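PDB 4Y0W: YeaZ from Pseudomonas aeruginosa PAO579, which takes part in the biosynthesis of threonylcarbamoyl adenosine, a modified tRNA nucleoside, and is an essential protein that belongs to the actin-like ATPase clan. Local coordinates for residues Thr17-Val22 with Ser189-Ala194; His33-Pro38 with Leu46-Asp51; Val63-Phe68 with Gln93-Ala98; Asp127-Gly132 with Trp173-Arg178. All coordinates share one frame; numbering follows the deposited sequence.

Interactions 1, 2 and 3 all reach the mixed sheet ordered 29-36, 19-26, 10-14, 65-69, 96-99, whereas interaction 4 joins a strand of the second sheet to a loop. Interactions 1 and 2 touch each other, with centres about 11 Å apart, through the neighbouring strands 19-26 and 29-36. Interaction 3 lies at the other border of that sheet, its centre about 18 Å from that of interaction 2; interactions 3 and 4 fall on opposite sides of the chain's centre, about 31 Å between their centres. Along the chain, 2, 3 and 4 follow in series inside the long loop closed by interaction 1, which thus ties the end of the second sheet back to the first.

Interaction 1: residues Thr17-Val22 with Ser189-Ala194; sequences TEACSV and SLLPHA. With NA (sodium ion), chain G.
Ser-21 OG is gripped by two partners: it accepts the backbone N-H of Ala-194 at 2.9 Å, and a water lies 2.6 Å from the same OG. The hydrogen bond from Ala-194 is far from straight, 135° at the hydrogen. Ser-21 chi1 of 57° sets the hydroxyl between the backbone N and the carbonyl carbon, where it looks across at the loop and also meets the methyl of Ala-194. The water donates to Pro-192 O at 3.0 Å and is a ligand of the sodium ion, linking both segments to the metal. Segment 189-194 is the crossing from the second sheet back to the first: it leaves strand 185-187, runs beside the start of strand 19-26 and enters helix 194-205 at Ala-194. Its N-cap residue, His-193, accepts the N-H of Glu-195 on ND1. The sodium ion is bound by Ala-19 O at 2.7 Å and Thr-17 OG1 at 2.8 Å, with Asp-14 completing the protein ligands. Thr-17 OG1 also accepts from Ala-19 N at 3.1 Å, an ST turn that holds the hydroxyl while it binds the metal. The other branch of Thr-17 touches the proline ring at its CD corner, CG2 3.5 Å from Pro-192 CD. Leu-191 crosses Thr-17 at a slant, its CD2 4.0 Å from Thr-17 CB and its CD1 facing Thr-17 OG1 and Ala-19 CB.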
loop_
_atom_site.group_PDB
_atom_site.type_symbol
_atom_site.label_atom_id
_atom_site.label_comp_id
_atom_site.label_asym_id
_atom_site.label_seq_id
_atom_site.Cartn_x
_atom_site.Cartn_y
_atom_site.Cartn_z
ATOM N N THR A 17 36.218 24.197 21.248
ATOM C CA THR A 17 36.418 24.170 19.808
ATOM C C THR A 17 36.422 22.713 19.360
ATOM O O THR A 17 36.046 21.818 20.124
ATOM C CB THR A 17 37.775 24.810 19.422
ATOM O OG1 THR A 17 38.844 23.996 19.917
ATOM C CG2 THR A 17 37.885 26.222 19.978
ATOM N N GLU A 18 36.851 22.481 18.123
ATOM C CA GLU A 18 37.049 21.125 17.591
ATOM C C GLU A 18 38.053 20.300 18.419
ATOM O O GLU A 18 37.983 19.069 18.452
ATOM C CB GLU A 18 37.513 21.198 16.125
ATOM C CG GLU A 18 36.952 20.083 15.255
ATOM C CD GLU A 18 37.260 20.263 13.780
ATOM O OE1 GLU A 18 37.821 21.313 13.400
ATOM O OE2 GLU A 18 36.939 19.346 12.998
ATOM N N ALA A 19 38.971 20.980 19.094
ATOM C CA ALA A 19 40.015 20.310 19.868
ATOM C C ALA A 19 39.577 20.000 21.289
ATOM O O ALA A 19 38.906 20.786 21.937
ATOM C CB ALA A 19 41.271 21.161 19.902
ATOM N N CYS A 20 39.982 18.844 21.771
ATOM C CA CYS A 20 39.784 18.502 23.150
ATOM C C CYS A 20 41.163 18.374 23.729
ATOM O O CYS A 20 42.021 17.695 23.157
ATOM C CB CYS A 20 39.017 17.198 23.250
ATOM S SG CYS A 20 38.604 16.685 24.926
ATOM N N SER A 21 41.415 19.066 24.832
ATOM C CA SER A 21 42.714 18.953 25.467
ATOM C C SER A 21 42.563 18.991 26.976
ATOM O O SER A 21 41.611 19.576 27.525
ATOM C CB SER A 21 43.699 20.037 24.973
ATOM O OG SER A 21 43.199 21.357 25.167
ATOM N N VAL A 22 43.531 18.361 27.626
ATOM C CA VAL A 22 43.526 18.203 29.048
ATOM C C VAL A 22 44.965 18.412 29.504
ATOM O O VAL A 22 45.875 18.026 28.796
ATOM C CB VAL A 22 42.989 16.805 29.428
ATOM C CG1 VAL A 22 43.251 16.517 30.888
ATOM C CG2 VAL A 22 41.482 16.710 29.171
ATOM N N SER A 189 43.937 29.994 12.384
ATOM C CA SER A 189 43.642 28.577 12.606
ATOM C C SER A 189 43.936 28.216 14.047
ATOM O O SER A 189 43.638 27.101 14.470
ATOM C CB SER A 189 44.499 27.703 11.706
ATOM O OG SER A 189 45.809 27.520 12.271
ATOM N N LEU A 190 44.528 29.146 14.794
ATOM C CA LEU A 190 44.916 28.864 16.168
ATOM C C LEU A 190 43.716 28.603 17.102
ATOM O O LEU A 190 42.698 29.333 17.092
ATOM C CB LEU A 190 45.759 29.997 16.730
ATOM C CG LEU A 190 46.597 29.595 17.933
ATOM C CD1 LEU A 190 47.679 28.617 17.492
ATOM C CD2 LEU A 190 47.226 30.814 18.574
ATOM N N LEU A 191 43.866 27.560 17.913
ATOM C CA LEU A 191 42.814 27.104 18.831
ATOM C C LEU A 191 43.346 27.061 20.254
ATOM O O LEU A 191 44.549 27.051 20.456
ATOM C CB LEU A 191 42.326 25.715 18.448
ATOM C CG LEU A 191 41.743 25.480 17.059
ATOM C CD1 LEU A 191 41.454 24.004 16.856
ATOM C CD2 LEU A 191 40.478 26.269 16.846
ATOM N N PRO A 192 42.446 27.062 21.245
ATOM C CA PRO A 192 42.858 26.967 22.635
ATOM C C PRO A 192 43.510 25.629 22.911
ATOM O O PRO A 192 43.141 24.649 22.305
ATOM C CB PRO A 192 41.536 27.072 23.408
ATOM C CG PRO A 192 40.606 27.762 22.494
ATOM C CD PRO A 192 41.011 27.338 21.119
ATOM N N HIS A 193 44.459 25.618 23.832
ATOM C CA HIS A 193 45.202 24.426 24.237
ATOM C C HIS A 193 45.299 24.409 25.786
ATOM O O HIS A 193 45.627 25.419 26.426
ATOM C CB HIS A 193 46.587 24.497 23.593
ATOM C CG HIS A 193 47.356 23.216 23.601
ATOM N ND1 HIS A 193 47.696 22.553 24.759
ATOM C CD2 HIS A 193 47.921 22.517 22.592
ATOM C CE1 HIS A 193 48.391 21.475 24.459
ATOM N NE2 HIS A 193 48.536 21.427 23.149
ATOM N N ALA A 194 45.007 23.259 26.378
ATOM C CA ALA A 194 44.890 23.129 27.825
ATOM C C ALA A 194 46.197 23.482 28.556
ATOM O O ALA A 194 46.176 24.006 29.685
ATOM C CB ALA A 194 44.429 21.721 28.176
HETATM NA NA NA G . 39.152 23.406 22.614
HETATM O O HOH W 1 41.554 22.299 23.354
#

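Interaction 2: residues His33-Pro38 with Leu46-Asp51; sequences HYEVIP and LPMVRD
Apolar contact between His-33 and Met-48 is the heart of this pairing. The Met-48 methyl CE lies 3.9 Å from His-33 CB, and it also rests on the backbone, 3.5 Å from His-33 O. A bend at the far end of the thioether chain (chi3 57°) carries CE onto the strand, although CB of Met-48 does not itself point there. Next to it, Glu-35 OE1 passes 4.3 Å from Met-48 SD, a loose contact.

The imidazole of His-33 is turned edge-on to the helix: Met-48 O and Asp-51 C both lie near the ring plane, with His-33 CE1 4.2 Å from Asp-51 C. No hydrogen bond joins the two segments; the polar ends have partners elsewhere. His-33 NE2 makes a weak hydrogen bond to Glu-55, one turn further along the same helix, and Glu-35 OE1 is in a salt bridge with Arg-44.

Helix 41-56, which follows strand 29-36 in the chain, packs back on that strand, an outermost strand of the first mixed sheet within this chain. Strand 33-36 and helix 46-51 run roughly antiparallel, 153° between their directions, with axes 10.1 Å apart. The helix also meets a third subunit, whose Phe-90 packs on Leu-46 and Val-49. Tyr-34, on the other face of the sheet, stacks on His-193, while Met-48 continues inward onto Cys-20 and Val-22 of strand 19-26.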
loop_
_atom_site.group_PDB
_atom_site.type_symbol
_atom_site.label_atom_id
_atom_site.label_comp_id
_atom_site.label_asym_id
_atom_site.label_seq_id
_atom_site.Cartn_x
_atom_site.Cartn_y
_atom_site.Cartn_z
ATOM N N HIS A 33 47.721 16.501 26.866
ATOM C CA HIS A 33 47.306 15.785 25.674
ATOM C C HIS A 33 46.326 16.699 24.942
ATOM O O HIS A 33 45.452 17.312 25.553
ATOM C CB HIS A 33 46.593 14.458 26.022
ATOM C CG HIS A 33 47.412 13.518 26.866
ATOM N ND1 HIS A 33 46.844 12.601 27.732
ATOM C CD2 HIS A 33 48.756 13.357 26.979
ATOM C CE1 HIS A 33 47.803 11.912 28.332
ATOM N NE2 HIS A 33 48.971 12.357 27.897
ATOM N N TYR A 34 46.486 16.765 23.629
ATOM C CA TYR A 34 45.694 17.603 22.740
ATOM C C TYR A 34 45.259 16.688 21.631
ATOM O O TYR A 34 46.084 15.979 21.064
ATOM C CB TYR A 34 46.590 18.711 22.174
ATOM C CG TYR A 34 45.964 19.722 21.225
ATOM C CD1 TYR A 34 45.933 19.497 19.842
ATOM C CD2 TYR A 34 45.473 20.936 21.699
ATOM C CE1 TYR A 34 45.405 20.441 18.974
ATOM C CE2 TYR A 34 44.933 21.882 20.837
ATOM C CZ TYR A 34 44.905 21.636 19.472
ATOM O OH TYR A 34 44.375 22.571 18.598
ATOM N N GLU A 35 43.976 16.681 21.320
ATOM C CA GLU A 35 43.466 15.800 20.275
ATOM C C GLU A 35 42.425 16.579 19.527
ATOM O O GLU A 35 41.507 17.117 20.149
ATOM C CB GLU A 35 42.874 14.527 20.888
ATOM C CG GLU A 35 42.203 13.590 19.898
ATOM C CD GLU A 35 42.033 12.177 20.433
ATOM O OE1 GLU A 35 41.148 11.954 21.294
ATOM O OE2 GLU A 35 42.774 11.282 19.966
ATOM N N VAL A 36 42.592 16.680 18.203
ATOM C CA VAL A 36 41.597 17.348 17.344
ATOM C C VAL A 36 40.774 16.316 16.634
ATOM O O VAL A 36 41.271 15.581 15.777
ATOM C CB VAL A 36 42.182 18.244 16.234
ATOM C CG1 VAL A 36 41.085 19.156 15.665
ATOM C CG2 VAL A 36 43.350 19.057 16.754
ATOM N N ILE A 37 39.503 16.292 16.972
ATOM C CA ILE A 37 38.634 15.328 16.389
ATOM C C ILE A 37 37.200 15.825 16.362
ATOM O O ILE A 37 36.792 16.676 17.167
ATOM C CB ILE A 37 38.695 13.982 17.141
ATOM C CG1 ILE A 37 38.336 14.181 18.629
ATOM C CG2 ILE A 37 40.051 13.319 16.940
ATOM C CD1 ILE A 37 38.211 12.889 19.406
ATOM N N PRO A 38 36.418 15.241 15.449
ATOM C CA PRO A 38 34.970 15.469 15.332
ATOM C C PRO A 38 34.126 14.736 16.397
ATOM O O PRO A 38 32.895 14.899 16.404
ATOM C CB PRO A 38 34.630 14.891 13.935
ATOM C CG PRO A 38 35.947 14.393 13.332
ATOM C CD PRO A 38 36.882 14.205 14.490
ATOM N N LEU A 46 36.320 12.783 29.540
ATOM C CA LEU A 46 36.645 11.954 30.709
ATOM C C LEU A 46 37.755 10.920 30.476
ATOM O O LEU A 46 38.641 10.790 31.310
ATOM C CB LEU A 46 35.401 11.276 31.285
ATOM C CG LEU A 46 34.424 12.201 32.006
ATOM C CD1 LEU A 46 33.271 11.368 32.526
ATOM C CD2 LEU A 46 35.078 12.957 33.152
ATOM N N PRO A 47 37.706 10.183 29.356
ATOM C CA PRO A 47 38.806 9.266 29.062
ATOM C C PRO A 47 40.169 9.933 28.987
ATOM O O PRO A 47 41.156 9.365 29.457
ATOM C CB PRO A 47 38.426 8.705 27.705
ATOM C CG PRO A 47 36.944 8.671 27.750
ATOM C CD PRO A 47 36.540 9.918 28.496
ATOM N N MET A 48 40.221 11.135 28.422
ATOM C CA MET A 48 41.474 11.896 28.347
ATOM C C MET A 48 41.990 12.274 29.749
ATOM O O MET A 48 43.210 12.207 30.054
ATOM C CB MET A 48 41.273 13.142 27.484
ATOM C CG MET A 48 41.189 12.860 25.982
ATOM S SD MET A 48 41.218 14.315 24.895
ATOM C CE MET A 48 42.765 15.049 25.403
ATOM N N VAL A 49 41.048 12.648 30.608
ATOM C CA VAL A 49 41.370 12.985 32.000
ATOM C C VAL A 49 41.944 11.764 32.712
ATOM O O VAL A 49 42.959 11.848 33.404
ATOM C CB VAL A 49 40.128 13.467 32.773
ATOM C CG1 VAL A 49 40.485 13.768 34.223
ATOM C CG2 VAL A 49 39.554 14.712 32.124
ATOM N N ARG A 50 41.254 10.644 32.524
ATOM C CA ARG A 50 41.659 9.361 33.068
ATOM C C ARG A 50 43.088 9.020 32.646
ATOM O O ARG A 50 43.940 8.724 33.481
ATOM C CB ARG A 50 40.698 8.270 32.593
ATOM C CG ARG A 50 40.829 6.945 33.333
ATOM C CD ARG A 50 39.874 5.885 32.783
ATOM N NE ARG A 50 38.478 6.146 33.134
ATOM C CZ ARG A 50 37.931 5.839 34.311
ATOM N NH1 ARG A 50 38.661 5.255 35.260
ATOM N NH2 ARG A 50 36.652 6.115 34.545
ATOM N N ASP A 51 43.346 9.096 31.345
ATOM C CA ASP A 51 44.654 8.735 30.775
ATOM C C ASP A 51 45.805 9.594 31.256
ATOM O O ASP A 51 46.902 9.097 31.549
ATOM C CB ASP A 51 44.586 8.756 29.252
ATOM C CG ASP A 51 44.173 7.412 28.687
ATOM O OD1 ASP A 51 45.048 6.527 28.614
ATOM O OD2 ASP A 51 42.985 7.224 28.338
#

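Interaction 3: residues Val63-Phe68 with Gln93-Ala98; sequences VDAIAF and QRPVLA
Two parallel strands of a beta-alpha-beta unit meet here: strand 65-69 leads through helix 77-92 into strand 96-99, which lies beside it at the border of the sheet. Three backbone bonds hold the pair. Leu-97 N gives to Ile-66 O at 2.8 Å, Ile-66 N to Pro-95 O at 3.1 Å and Phe-68 N to Leu-97 O at 3.2 Å. The carbonyl of Ile-66 receives a further CA-H contact from Val-96.

Phe-68 makes the closest approach between side chains. Its chi1 of 71° brings the ring back over the neighbouring strand, where CE1 points at Val-96 CG1, 3.3 Å off and near the ring plane. Beyond it, CZ rests 3.8 Å from Ala-98 CB. Phe-68, Val-96 and Ile-66 share the face packed against helix 77-92 through Ile-82, Ala-89, Val-85 and Leu-88, as in a beta-alpha-beta crossover, where the connecting helix packs on one face of the strands. Ala-67 and Leu-97 sit on the other face, where Ala-67 CB is 4.1 Å from Leu-97 CB and Ala-67 also touches Leu-197 and Ala-201 of helix 194-205.

Ahead of the strands, Arg-94 bends at chi2 (-66°) and lays its chain along the carbonyls of Val-63 and Asp-64. Two waters complete the join. One accepts from Arg-94 NE at 2.8 Å and donates to Val-63 O; the other does the same between Arg-94 NH1 and Asp-64 O. The carboxylate of Asp-64 turns elsewhere, its OD2 hydrogen-bonded to Thr-9 N.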
loop_
_atom_site.group_PDB
_atom_site.type_symbol
_atom_site.label_atom_id
_atom_site.label_comp_id
_atom_site.label_asym_id
_atom_site.label_seq_id
_atom_site.Cartn_x
_atom_site.Cartn_y
_atom_site.Cartn_z
ATOM N N VAL A 63 44.265 16.673 43.207
ATOM C CA VAL A 63 43.981 17.911 42.514
ATOM C C VAL A 63 43.475 18.988 43.501
ATOM O O VAL A 63 42.528 18.782 44.271
ATOM C CB VAL A 63 42.999 17.658 41.345
ATOM C CG1 VAL A 63 42.574 18.951 40.670
ATOM C CG2 VAL A 63 43.636 16.726 40.312
ATOM N N ASP A 64 44.126 20.144 43.470
ATOM C CA ASP A 64 43.736 21.259 44.313
ATOM C C ASP A 64 42.641 22.116 43.694
ATOM O O ASP A 64 41.841 22.712 44.429
ATOM C CB ASP A 64 44.950 22.104 44.587
ATOM C CG ASP A 64 46.065 21.302 45.207
ATOM O OD1 ASP A 64 45.774 20.562 46.156
ATOM O OD2 ASP A 64 47.218 21.430 44.759
ATOM N N ALA A 65 42.606 22.169 42.355
ATOM C CA ALA A 65 41.616 22.976 41.624
ATOM C C ALA A 65 41.572 22.599 40.167
ATOM O O ALA A 65 42.515 22.006 39.637
ATOM C CB ALA A 65 41.926 24.458 41.745
ATOM N N ILE A 66 40.464 22.950 39.527
ATOM C CA ILE A 66 40.219 22.556 38.150
ATOM C C ILE A 66 39.918 23.791 37.304
ATOM O O ILE A 66 39.017 24.569 37.599
ATOM C CB ILE A 66 39.057 21.552 38.032
ATOM C CG1 ILE A 66 39.331 20.312 38.903
ATOM C CG2 ILE A 66 38.874 21.139 36.568
ATOM C CD1 ILE A 66 38.168 19.360 39.044
ATOM N N ALA A 67 40.684 23.958 36.244
ATOM C CA ALA A 67 40.487 25.068 35.342
ATOM C C ALA A 67 39.730 24.575 34.133
ATOM O O ALA A 67 39.812 23.423 33.782
ATOM C CB ALA A 67 41.817 25.640 34.935
ATOM N N PHE A 68 38.938 25.453 33.544
ATOM C CA PHE A 68 38.296 25.176 32.282
ATOM C C PHE A 68 38.222 26.468 31.451
ATOM O O PHE A 68 38.206 27.574 31.992
ATOM C CB PHE A 68 36.933 24.549 32.517
ATOM C CG PHE A 68 35.903 25.496 33.067
ATOM C CD1 PHE A 68 35.937 25.895 34.371
ATOM C CD2 PHE A 68 34.896 25.976 32.254
ATOM C CE1 PHE A 68 34.998 26.782 34.859
ATOM C CE2 PHE A 68 33.946 26.848 32.735
ATOM C CZ PHE A 68 33.996 27.251 34.042
ATOM N N GLN A 93 34.977 18.428 46.244
ATOM C CA GLN A 93 34.929 19.663 47.053
ATOM C C GLN A 93 36.195 20.515 46.840
ATOM O O GLN A 93 36.928 20.790 47.759
ATOM C CB GLN A 93 34.669 19.328 48.516
ATOM C CG GLN A 93 33.439 18.458 48.687
ATOM C CD GLN A 93 33.053 18.242 50.130
ATOM O OE1 GLN A 93 33.860 18.415 51.052
ATOM N NE2 GLN A 93 31.822 17.839 50.336
ATOM N N ARG A 94 36.440 20.889 45.586
ATOM C CA ARG A 94 37.601 21.705 45.210
ATOM C C ARG A 94 37.165 22.865 44.320
ATOM O O ARG A 94 36.168 22.780 43.634
ATOM C CB ARG A 94 38.667 20.884 44.459
ATOM C CG ARG A 94 39.309 19.770 45.278
ATOM C CD ARG A 94 40.118 20.353 46.410
ATOM N NE ARG A 94 40.789 19.342 47.208
ATOM C CZ ARG A 94 41.607 19.608 48.220
ATOM N NH1 ARG A 94 41.860 20.869 48.576
ATOM N NH2 ARG A 94 42.179 18.608 48.879
ATOM N N PRO A 95 37.938 23.950 44.313
ATOM C CA PRO A 95 37.531 25.098 43.546
ATOM C C PRO A 95 37.690 24.935 42.049
ATOM O O PRO A 95 38.513 24.159 41.560
ATOM C CB PRO A 95 38.487 26.192 44.014
ATOM C CG PRO A 95 39.130 25.655 45.241
ATOM C CD PRO A 95 39.200 24.199 45.013
ATOM N N VAL A 96 36.895 25.747 41.369
ATOM C CA VAL A 96 36.847 25.880 39.933
ATOM C C VAL A 96 37.456 27.220 39.463
ATOM O O VAL A 96 37.251 28.273 40.070
ATOM C CB VAL A 96 35.379 25.798 39.512
ATOM C CG1 VAL A 96 35.189 26.228 38.076
ATOM C CG2 VAL A 96 34.872 24.381 39.750
ATOM N N LEU A 97 38.205 27.158 38.376
ATOM C CA LEU A 97 38.866 28.338 37.803
ATOM C C LEU A 97 38.434 28.557 36.358
ATOM O O LEU A 97 38.997 27.962 35.454
ATOM C CB LEU A 97 40.383 28.149 37.860
ATOM C CG LEU A 97 40.985 28.274 39.261
ATOM C CD1 LEU A 97 42.398 27.737 39.234
ATOM C CD2 LEU A 97 40.981 29.720 39.751
ATOM N N ALA A 98 37.420 29.390 36.156
ATOM C CA ALA A 98 36.972 29.793 34.812
ATOM C C ALA A 98 37.993 30.687 34.122
ATOM O O ALA A 98 38.384 31.684 34.659
ATOM C CB ALA A 98 35.658 30.535 34.891
HETATM O O HOH W 2 40.972 16.960 45.761
HETATM O O HOH W 3 41.927 23.526 47.178
#

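Interaction 4: residues Asp127-Gly132 with Trp173-Arg178; sequences DEVYWG and WGYVER. With NA (sodium ion), chain F.
Arg-178 meets Asp-127 end-on, NH1 reaching OD1 at 2.8 Å and NH2 reaching OD2 at 2.9 Å. The two flat groups are far from coplanar, 47° apart. OD1 uses its syn lone pair, while OD2 is approached from above the carboxylate plane; both oxygens nevertheless stay close to the guanidinium plane. This salt bridge is shared: NH2 has a second acidic partner in Glu-153, and NH1 makes a weak hydrogen bond to Val-157 O of a second subunit.

Tyr-175 lies alongside the pair, with Arg-178 NH1 in plane at the edge of its ring and its CE2 3.5 Å from Asp-127 OD1. Val-129 and Tyr-175 lie side by side and head opposite ways, Val-129 CG1 3.7 Å from Tyr-175 CD1. Tyr-175 OH binds the sodium ion at 2.8 Å. The ion also takes Glu-128 O at 2.6 Å, and Asp-123 and Ala-124 complete the protein side of the site.

Trp-131 and Trp-173 cross at a slant, their six-membered rings inclined by 52°. Trp-131 leads with its edge, CZ3 lying 3.6 Å from Trp-173 CZ2. Both indole N-H groups hydrogen-bond away from the contact, Trp-131 NE1 to Ala-156 O and Trp-173 NE1 to Ala-119 O.

Strand 129-137 runs between strands 140-150 and 117-123 of the second sheet, and the 3-10 segment lies over it, with Trp-173 reaching on to Ala-121 of strand 117-123 and Leu-186 of strand 185-187.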
loop_
_atom_site.group_PDB
_atom_site.type_symbol
_atom_site.label_atom_id
_atom_site.label_comp_id
_atom_site.label_asym_id
_atom_site.label_seq_id
_atom_site.Cartn_x
_atom_site.Cartn_y
_atom_site.Cartn_z
ATOM N N ASP A 127 27.692 37.003 12.125
ATOM C CA ASP A 127 28.478 38.115 11.581
ATOM C C ASP A 127 29.136 38.979 12.635
ATOM O O ASP A 127 29.290 40.178 12.466
ATOM C CB ASP A 127 27.621 38.979 10.711
ATOM C CG ASP A 127 28.437 39.682 9.641
ATOM O OD1 ASP A 127 29.469 39.117 9.263
ATOM O OD2 ASP A 127 28.063 40.779 9.155
ATOM N N GLU A 128 29.473 38.342 13.742
ATOM C CA GLU A 128 30.220 38.955 14.775
ATOM C C GLU A 128 31.398 38.062 15.096
ATOM O O GLU A 128 31.495 36.928 14.614
ATOM C CB GLU A 128 29.324 39.175 15.983
ATOM C CG GLU A 128 28.163 40.139 15.697
ATOM C CD GLU A 128 27.495 40.651 16.963
ATOM O OE1 GLU A 128 27.199 39.831 17.858
ATOM O OE2 GLU A 128 27.291 41.878 17.078
ATOM N N VAL A 129 32.286 38.593 15.917
ATOM C CA VAL A 129 33.443 37.882 16.419
ATOM C C VAL A 129 33.559 38.245 17.883
ATOM O O VAL A 129 33.142 39.311 18.319
ATOM C CB VAL A 129 34.764 38.261 15.675
ATOM C CG1 VAL A 129 34.638 37.994 14.181
ATOM C CG2 VAL A 129 35.105 39.741 15.874
ATOM N N TYR A 130 34.117 37.331 18.640
ATOM C CA TYR A 130 34.424 37.577 19.978
ATOM C C TYR A 130 35.792 38.186 19.893
ATOM O O TYR A 130 36.576 37.739 19.079
ATOM C CB TYR A 130 34.433 36.259 20.774
ATOM C CG TYR A 130 33.077 35.579 20.830
ATOM C CD1 TYR A 130 32.089 36.015 21.705
ATOM C CD2 TYR A 130 32.792 34.480 20.020
ATOM C CE1 TYR A 130 30.843 35.387 21.754
ATOM C CE2 TYR A 130 31.554 33.855 20.057
ATOM C CZ TYR A 130 30.579 34.316 20.919
ATOM O OH TYR A 130 29.355 33.679 20.937
ATOM N N TRP A 131 36.082 39.160 20.771
ATOM C CA TRP A 131 37.265 40.006 20.673
ATOM C C TRP A 131 37.867 40.282 22.038
ATOM O O TRP A 131 37.186 40.659 22.958
ATOM C CB TRP A 131 36.929 41.311 19.949
ATOM C CG TRP A 131 38.092 42.283 19.736
ATOM C CD1 TRP A 131 38.352 43.405 20.464
ATOM C CD2 TRP A 131 39.125 42.213 18.743
ATOM N NE1 TRP A 131 39.459 44.049 19.973
ATOM C CE2 TRP A 131 39.957 43.339 18.923
ATOM C CE3 TRP A 131 39.402 41.343 17.694
ATOM C CZ2 TRP A 131 41.033 43.610 18.100
ATOM C CZ3 TRP A 131 40.485 41.597 16.891
ATOM C CH2 TRP A 131 41.291 42.723 17.092
ATOM N N GLY A 132 39.172 40.074 22.162
ATOM C CA GLY A 132 39.850 40.406 23.385
ATOM C C GLY A 132 41.323 40.607 23.128
ATOM O O GLY A 132 41.946 39.790 22.435
ATOM N N TRP A 173 40.061 35.918 12.900
ATOM C CA TRP A 173 40.881 36.617 11.933
ATOM C C TRP A 173 40.506 36.258 10.502
ATOM O O TRP A 173 40.962 36.894 9.557
ATOM C CB TRP A 173 42.364 36.458 12.262
ATOM C CG TRP A 173 42.683 37.267 13.467
ATOM C CD1 TRP A 173 42.693 36.850 14.761
ATOM C CD2 TRP A 173 42.933 38.669 13.494
ATOM N NE1 TRP A 173 42.980 37.896 15.594
ATOM C CE2 TRP A 173 43.131 39.030 14.839
ATOM C CE3 TRP A 173 43.027 39.652 12.510
ATOM C CZ2 TRP A 173 43.397 40.332 15.223
ATOM C CZ3 TRP A 173 43.290 40.956 12.894
ATOM C CH2 TRP A 173 43.476 41.281 14.239
ATOM N N GLY A 174 39.603 35.300 10.340
ATOM C CA GLY A 174 38.902 35.130 9.050
ATOM C C GLY A 174 38.266 36.413 8.498
ATOM O O GLY A 174 38.117 36.578 7.289
ATOM N N TYR A 175 37.902 37.326 9.392
ATOM C CA TYR A 175 37.245 38.592 9.034
ATOM C C TYR A 175 38.206 39.772 8.865
ATOM O O TYR A 175 37.771 40.921 8.862
ATOM C CB TYR A 175 36.232 38.969 10.123
ATOM C CG TYR A 175 35.010 38.119 10.099
ATOM C CD1 TYR A 175 34.996 36.860 10.685
ATOM C CD2 TYR A 175 33.868 38.552 9.470
ATOM C CE1 TYR A 175 33.857 36.065 10.650
ATOM C CE2 TYR A 175 32.722 37.774 9.440
ATOM C CZ TYR A 175 32.720 36.529 10.028
ATOM O OH TYR A 175 31.585 35.750 9.996
ATOM N N VAL A 176 39.501 39.491 8.739
ATOM C CA VAL A 176 40.527 40.537 8.797
ATOM C C VAL A 176 40.322 41.692 7.803
ATOM O O VAL A 176 40.592 42.854 8.121
ATOM C CB VAL A 176 41.930 39.952 8.603
ATOM C CG1 VAL A 176 42.095 39.346 7.207
ATOM C CG2 VAL A 176 42.982 41.024 8.860
ATOM N N GLU A 177 39.825 41.376 6.613
ATOM C CA GLU A 177 39.559 42.410 5.609
ATOM C C GLU A 177 38.521 43.423 6.014
ATOM O O GLU A 177 38.515 44.525 5.482
ATOM C CB GLU A 177 39.108 41.802 4.314
ATOM C CG GLU A 177 40.262 41.282 3.500
ATOM C CD GLU A 177 39.790 40.728 2.184
ATOM O OE1 GLU A 177 38.858 41.338 1.571
ATOM O OE2 GLU A 177 40.352 39.682 1.785
ATOM N N ARG A 178 37.652 43.061 6.952
ATOM C CA ARG A 178 36.589 43.959 7.377
ATOM C C ARG A 178 36.956 44.720 8.624
ATOM O O ARG A 178 36.185 45.529 9.102
ATOM C CB ARG A 178 35.311 43.159 7.603
ATOM C CG ARG A 178 34.611 42.776 6.300
ATOM C CD ARG A 178 33.514 41.748 6.526
ATOM N NE ARG A 178 32.503 42.263 7.451
ATOM C CZ ARG A 178 31.485 41.554 7.917
ATOM N NH1 ARG A 178 31.333 40.303 7.529
ATOM N NH2 ARG A 178 30.605 42.097 8.762
HETATM NA NA NA F . 30.775 35.403 12.672
HETATM O O HOH W 4 28.754 34.893 12.525
#